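PDB 1G66: acetyl xylan esterase II from Penicillium purpurogenum, which catalyses the hydrolysis of acetyl esters, probably removing acetyl groups from xylan as a serine hydrolase of the cutinase family. Local coordinates for residues V115-S119 and S120-M124. Numbering follows the deposited sequence. Where two conformers were deposited one is given.
Sequences VQLSS and SAVNM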
loop_
_atom_site.group_PDB
_atom_site.type_symbol
_atom_site.label_atom_id
_atom_site.label_comp_id
_atom_site.label_asym_id
_atom_site.label_seq_id
_atom_site.Cartn_x
_atom_site.Cartn_y
_atom_site.Cartn_z
ATOM N N VAL A 115 0.360 12.348 -8.594
ATOM C CA VAL A 115 -0.184 10.984 -8.562
ATOM C C VAL A 115 0.413 10.246 -9.715
ATOM O O VAL A 115 0.471 10.767 -10.839
ATOM C CB VAL A 115 -1.714 11.073 -8.605
ATOM C CG1 VAL A 115 -2.345 9.688 -8.827
ATOM C CG2 VAL A 115 -2.274 11.733 -7.371
ATOM N N GLN A 116 0.851 9.004 -9.484
ATOM C CA GLN A 116 1.537 8.223 -10.519
ATOM C C GLN A 116 0.614 7.284 -11.246
ATOM O O GLN A 116 0.923 6.904 -12.391
ATOM C CB GLN A 116 2.751 7.500 -9.929
ATOM C CG GLN A 116 3.770 8.435 -9.354
ATOM C CD GLN A 116 4.369 9.311 -10.408
ATOM O OE1 GLN A 116 4.277 10.585 -10.295
ATOM N NE2 GLN A 116 4.962 8.725 -11.376
ATOM N N LEU A 117 -0.480 6.882 -10.625
ATOM C CA LEU A 117 -1.516 6.171 -11.366
ATOM C C LEU A 117 -2.141 7.118 -12.367
ATOM O O LEU A 117 -2.274 8.315 -12.104
ATOM C CB LEU A 117 -2.589 5.657 -10.426
ATOM C CG LEU A 117 -2.136 4.635 -9.408
ATOM C CD1 LEU A 117 -3.369 4.056 -8.707
ATOM C CD2 LEU A 117 -1.244 3.578 -9.986
ATOM N N SER A 118 -2.529 6.577 -13.514
ATOM C CA SER A 118 -3.286 7.355 -14.497
ATOM C C SER A 118 -4.672 7.716 -13.961
ATOM O O SER A 118 -5.161 7.126 -13.005
ATOM C CB SER A 118 -3.451 6.539 -15.745
ATOM O OG SER A 118 -4.397 5.474 -15.515
ATOM N N SER A 119 -5.297 8.723 -14.576
ATOM C CA SER A 119 -6.637 9.081 -14.185
ATOM C C SER A 119 -7.589 7.918 -14.251
ATOM O O SER A 119 -8.415 7.708 -13.361
ATOM C CB SER A 119 -7.179 10.208 -15.118
ATOM O OG SER A 119 -6.365 11.351 -14.934
ATOM N N SER A 120 -7.466 7.135 -15.299
ATOM C CA SER A 120 -8.363 5.995 -15.469
ATOM C C SER A 120 -8.111 4.951 -14.385
ATOM O O SER A 120 -9.042 4.399 -13.837
ATOM C CB SER A 120 -8.046 5.368 -16.834
ATOM O OG SER A 120 -8.257 6.160 -17.991
ATOM N N ALA A 121 -6.849 4.727 -14.057
ATOM C CA ALA A 121 -6.497 3.750 -13.028
ATOM C C ALA A 121 -6.973 4.213 -11.655
ATOM O O ALA A 121 -7.538 3.416 -10.918
ATOM C CB ALA A 121 -5.041 3.464 -13.027
ATOM N N VAL A 122 -6.773 5.502 -11.318
ATOM C CA VAL A 122 -7.261 5.991 -10.049
ATOM C C VAL A 122 -8.750 5.726 -9.914
ATOM O O VAL A 122 -9.226 5.314 -8.877
ATOM C CB VAL A 122 -7.003 7.490 -9.918
ATOM C CG1 VAL A 122 -7.737 8.067 -8.718
ATOM C CG2 VAL A 122 -5.500 7.763 -9.771
ATOM N N ASN A 123 -9.506 5.992 -11.002
ATOM C CA ASN A 123 -10.941 5.803 -10.904
ATOM C C ASN A 123 -11.270 4.367 -10.615
ATOM O O ASN A 123 -12.206 4.095 -9.879
ATOM C CB ASN A 123 -11.567 6.229 -12.240
ATOM C CG ASN A 123 -13.056 5.964 -12.292
ATOM O OD1 ASN A 123 -13.491 5.274 -13.226
ATOM N ND2 ASN A 123 -13.801 6.455 -11.394
ATOM N N MET A 124 -10.521 3.403 -11.186
ATOM C CA MET A 124 -10.887 2.003 -10.989
ATOM C C MET A 124 -10.255 1.374 -9.747
ATOM O O MET A 124 -10.700 0.289 -9.391
ATOM C CB MET A 124 -10.583 1.161 -12.235
ATOM C CG MET A 124 -11.492 1.522 -13.390
ATOM S SD MET A 124 -13.253 1.596 -12.971
ATOM C CE MET A 124 -13.639 -0.171 -12.893
#
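Ser118 O accepts the shortest hydrogen bond here, from Val122 N at 2.8 Å. The N-H...O angle of 171° makes it nearly straight, and the donor approaches almost in line with the carbonyl bond. One residue on, Asn123 N repeats the pattern to Ser119 O at 3.1 Å, more bent and with the donor tilted from the carbonyl plane. The register of the two bonds, 118 to 122 and 119 to 123, is the i to i+4 spacing of an alpha helix. The same Ser118 also supplies the N-cap: its OG accepts from Ala121 N, an amide of the first turn, at 2.9 Å and with an N-H...O angle of 156°. The torsion explains the reach, since chi1 of 72° sets OG between the backbone N and the carbonyl carbon and brings it to the amide of Ala121 and within 3.3 Å of Ala121 CB. With an alanine in place of Ser118 the hydroxyl is gone, and the N-H of Ala121 would probably lose its capping acceptor, with the first turn less firmly fixed.

Beside the cap, Leu117 and Val122, the residues at N' and N4, form a hydrophobic staple: Val122 CG2 lies 3.7 Å from Leu117 CB, and it also packs close to Ser118 O. From farther back, Val115 CG1, anti to its own nitrogen, meets Val122 CG2 tip to tip at 3.8 Å. Leu117 CB adds a looser touch on Ala121 CB.

Helix 57-78 borders the cap, with Asn73 OD1 bonded to Ser118 N and its ND2 to Gln116 O, while backbone bonds tie Gln116 and Leu117 to Ala99 of helix 91-101. Helix 119-124 then leads directly into strand 125-131 of the parallel sheet, and Met124 already pairs through its backbone with Ile84 of neighbouring strand 83-89.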